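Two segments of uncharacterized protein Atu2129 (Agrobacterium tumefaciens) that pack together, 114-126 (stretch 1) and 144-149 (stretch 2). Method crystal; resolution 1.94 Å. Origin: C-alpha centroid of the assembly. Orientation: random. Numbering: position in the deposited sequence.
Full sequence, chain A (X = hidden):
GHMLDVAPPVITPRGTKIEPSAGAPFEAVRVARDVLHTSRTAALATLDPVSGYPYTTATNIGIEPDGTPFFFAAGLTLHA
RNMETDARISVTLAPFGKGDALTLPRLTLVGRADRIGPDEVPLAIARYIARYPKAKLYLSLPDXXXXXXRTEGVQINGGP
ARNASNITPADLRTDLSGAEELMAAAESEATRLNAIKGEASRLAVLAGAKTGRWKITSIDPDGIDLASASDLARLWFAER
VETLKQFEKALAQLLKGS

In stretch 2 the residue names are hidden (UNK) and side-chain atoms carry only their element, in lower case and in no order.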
# COMPACT_ATOMS: atom_id res chain seq x y z
N ASP A 114 -9.86 11.93 -13.25
CA ASP A 114 -9.98 12.96 -14.25
C ASP A 114 -8.58 13.26 -14.79
O ASP A 114 -7.67 13.64 -14.04
CB ASP A 114 -10.54 14.24 -13.63
CG ASP A 114 -12.03 14.18 -13.35
OD1 ASP A 114 -12.77 13.52 -14.11
OD2 ASP A 114 -12.49 14.80 -12.37
N ARG A 115 -8.43 13.17 -16.09
CA ARG A 115 -7.18 13.55 -16.71
C ARG A 115 -6.90 15.06 -16.57
O ARG A 115 -7.75 15.91 -16.88
CB ARG A 115 -7.22 13.10 -18.16
CG ARG A 115 -5.86 12.90 -18.72
CD ARG A 115 -5.35 11.48 -18.57
NE ARG A 115 -4.38 11.37 -19.64
CZ ARG A 115 -4.65 10.89 -20.85
NH1 ARG A 115 -5.84 10.38 -21.12
NH2 ARG A 115 -3.71 10.89 -21.78
N ILE A 116 -5.73 15.40 -16.03
CA ILE A 116 -5.30 16.78 -15.94
C ILE A 116 -5.00 17.31 -17.36
O ILE A 116 -4.21 16.69 -18.09
CB ILE A 116 -4.10 16.91 -14.99
CG1 ILE A 116 -4.54 16.63 -13.53
CG2 ILE A 116 -3.45 18.30 -15.10
CD1 ILE A 116 -3.43 16.71 -12.51
N GLY A 117 -5.65 18.40 -17.76
CA GLY A 117 -5.45 19.05 -19.08
C GLY A 117 -4.03 19.57 -19.34
O GLY A 117 -3.32 19.89 -18.40
N PRO A 118 -3.62 19.62 -20.63
CA PRO A 118 -2.29 20.02 -21.13
C PRO A 118 -1.67 21.25 -20.42
O PRO A 118 -0.49 21.21 -20.03
CB PRO A 118 -2.54 20.35 -22.60
CG PRO A 118 -3.77 19.60 -22.99
CD PRO A 118 -4.52 19.21 -21.73
N ASP A 119 -2.46 22.31 -20.25
CA ASP A 119 -1.94 23.57 -19.67
C ASP A 119 -1.39 23.44 -18.25
O ASP A 119 -0.49 24.18 -17.86
CB ASP A 119 -2.98 24.71 -19.73
CG ASP A 119 -3.37 25.10 -21.16
OD1 ASP A 119 -4.27 25.96 -21.28
OD2 ASP A 119 -2.82 24.57 -22.15
N GLU A 120 -1.95 22.49 -17.50
CA GLU A 120 -1.60 22.27 -16.11
C GLU A 120 -0.52 21.21 -15.92
O GLU A 120 -0.07 21.01 -14.79
CB GLU A 120 -2.85 21.84 -15.35
CG GLU A 120 -4.08 22.74 -15.59
CD GLU A 120 -5.26 22.24 -14.80
OE1 GLU A 120 -5.23 22.40 -13.56
OE2 GLU A 120 -6.19 21.65 -15.38
N VAL A 121 -0.09 20.52 -16.97
CA VAL A 121 0.94 19.51 -16.66
C VAL A 121 2.28 20.08 -16.13
O VAL A 121 2.79 19.54 -15.16
CB VAL A 121 1.05 18.27 -17.59
CG1 VAL A 121 -0.31 17.89 -18.15
CG2 VAL A 121 2.04 18.44 -18.64
N PRO A 122 2.82 21.16 -16.74
CA PRO A 122 4.03 21.75 -16.15
C PRO A 122 3.97 22.02 -14.60
O PRO A 122 4.92 21.68 -13.87
CB PRO A 122 4.21 23.04 -16.94
CG PRO A 122 3.63 22.70 -18.32
CD PRO A 122 2.44 21.83 -18.01
N LEU A 123 2.87 22.60 -14.14
CA LEU A 123 2.68 22.82 -12.70
C LEU A 123 2.63 21.51 -11.92
O LEU A 123 3.27 21.39 -10.88
CB LEU A 123 1.41 23.63 -12.47
CG LEU A 123 1.08 24.08 -11.06
CD1 LEU A 123 2.21 24.93 -10.42
CD2 LEU A 123 -0.23 24.83 -11.24
N ALA A 124 1.90 20.53 -12.45
CA ALA A 124 1.71 19.26 -11.75
C ALA A 124 3.04 18.51 -11.67
O ALA A 124 3.35 17.86 -10.66
CB ALA A 124 0.62 18.42 -12.47
N ILE A 125 3.84 18.64 -12.72
CA ILE A 125 5.21 18.07 -12.75
C ILE A 125 6.08 18.62 -11.65
O ILE A 125 6.76 17.89 -10.93
CB ILE A 125 5.93 18.37 -14.12
CG1 ILE A 125 5.32 17.53 -15.24
CG2 ILE A 125 7.44 18.09 -14.07
CD1 ILE A 125 5.34 16.10 -14.91
N ALA A 126 6.11 19.93 -11.53
CA ALA A 126 6.99 20.51 -10.54
C ALA A 126 6.53 20.11 -9.11
O ALA A 126 7.34 19.72 -8.26
CB ALA A 126 7.06 22.01 -10.72
N UNK A 144 3.76 9.72 -20.53
CA UNK A 144 3.42 10.00 -19.14
C UNK A 144 1.99 10.56 -19.12
O UNK A 144 1.64 11.41 -19.93
c UNK A 144 4.46 10.98 -18.43
o UNK A 144 4.25 12.35 -18.82
c UNK A 144 5.88 10.62 -18.74
N UNK A 145 1.15 10.02 -18.22
CA UNK A 145 -0.26 10.48 -18.05
C UNK A 145 -0.50 11.00 -16.63
O UNK A 145 -0.06 10.41 -15.66
c UNK A 145 -3.02 6.71 -22.12
n UNK A 145 -2.33 7.71 -21.59
c UNK A 145 -1.25 9.37 -18.37
c UNK A 145 -1.27 8.98 -19.84
n UNK A 145 -3.95 6.08 -21.40
c UNK A 145 -2.50 8.20 -20.22
n UNK A 145 -2.77 6.33 -23.36
N UNK A 146 -1.24 12.09 -16.53
CA UNK A 146 -1.43 12.79 -15.27
C UNK A 146 -2.93 12.86 -14.93
O UNK A 146 -3.74 13.26 -15.76
c UNK A 146 -0.90 14.18 -15.49
c UNK A 146 -0.25 14.99 -14.39
c UNK A 146 0.05 14.16 -13.14
c UNK A 146 1.00 15.60 -15.03
N UNK A 147 -3.30 12.50 -13.70
CA UNK A 147 -4.73 12.41 -13.32
C UNK A 147 -4.97 13.06 -11.98
O UNK A 147 -4.13 12.97 -11.14
c UNK A 147 -4.23 8.23 -16.26
c UNK A 147 -3.25 8.60 -15.34
c UNK A 147 -5.51 8.73 -16.18
c UNK A 147 -3.54 9.45 -14.35
c UNK A 147 -5.12 10.97 -13.12
c UNK A 147 -4.80 10.03 -14.25
c UNK A 147 -5.80 9.65 -15.16
o UNK A 147 -3.90 7.34 -17.22
N UNK A 148 -6.13 13.67 -11.74
CA UNK A 148 -6.48 13.97 -10.35
C UNK A 148 -7.74 13.21 -9.94
O UNK A 148 -8.60 12.86 -10.78
n UNK A 148 -5.33 20.05 -11.83
c UNK A 148 -6.41 19.29 -11.75
c UNK A 148 -7.51 16.24 -10.90
n UNK A 148 -6.61 18.57 -10.65
c UNK A 148 -7.75 17.69 -10.43
c UNK A 148 -6.54 15.50 -10.05
n UNK A 148 -7.24 19.26 -12.79
N UNK A 149 -7.79 12.90 -8.65
CA UNK A 149 -8.92 12.19 -8.10
C UNK A 149 -10.05 13.18 -7.91
O UNK A 149 -9.87 14.22 -7.27
c UNK A 149 -8.55 11.52 -6.76
c UNK A 149 -9.72 10.85 -6.04
c UNK A 149 -9.25 10.33 -4.69
c UNK A 149 -10.36 9.73 -6.86

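Stretch 2 is a single strand, 144-149, and its neighbour runs from a short strand at Asp 114 and Arg 115 into a helix that includes 121-126. Position 144 carries three side-chain atoms, a carbon bearing one oxygen and one carbon, and none of them reaches stretch 1. This branched hydroxyl side chain is Thr 144.

At position 145 three carbons lead to a nitrogen and then to a carbon carrying two more nitrogens, a guanidinium. A side-chain carbon lies over one face of the Arg 115 guanidinium. The residue is Arg 145, and its CD is 3.3 Å from Arg 115 NH2. The like charges are also close, with Arg 115 NH2 3.5 Å from Arg 145 NE; both are donors, and no hydrogen bond joins them.

Position 146 has four carbons, forked at the second, and no polar atom. One branch end reaches the helix, close to Val 121 and Ala 124. The fork identifies Leu 146: its CD2 is 3.7 Å from Val 121 CB and 3.8 Å from Ala 124 CB, while its CG is 4.1 Å from Ile 116 CD1. The backbone Leu 146 O accepts a hydrogen bond from Ile 116 N (2.9 Å), extending the pairing just past the strand of stretch 1.

Position 147 shows one carbon followed by a six-carbon ring bearing an oxygen, and a ring carbon meets Arg 115 CD. This is Tyr 147, with CE1 3.6 Å from Arg 115 CD. It forms an antiparallel, non-hydrogen-bonded pair with Arg 115, both side chains on the same face of the sheet.

Position 148 repeats the pattern of three carbons, a nitrogen, and a carbon with two nitrogens. One terminal nitrogen meets the carboxylate of Glu 120, and the residue is Arg 148. Arg 148 NH2 to Glu 120 OE1 is 2.9 Å in a hydrogen-bonded salt bridge, with OE1 near the guanidinium plane. Ile 116 CG1 covers one face of that group, 3.7 Å from Arg 148 CZ.

Position 149 has four carbons, again forked at the second, and makes no contact with stretch 1. This is Leu 149, whose CB points away.

The contact thus combines sheet pairing with side-chain anchoring. Asp 114 and Arg 148 form an antiparallel hydrogen-bonded pair, Asp 114 N to Arg 148 O at 2.9 Å and Arg 148 N to Asp 114 O at 2.8 Å. Beyond the sheet, Leu 146 packs against the helix, nearly perpendicular to the strand at 85°, while Arg 148 ties the strand to Glu 120. Together the stretches bury 620 Å².

Stretch 2 144-149: TRLYRL
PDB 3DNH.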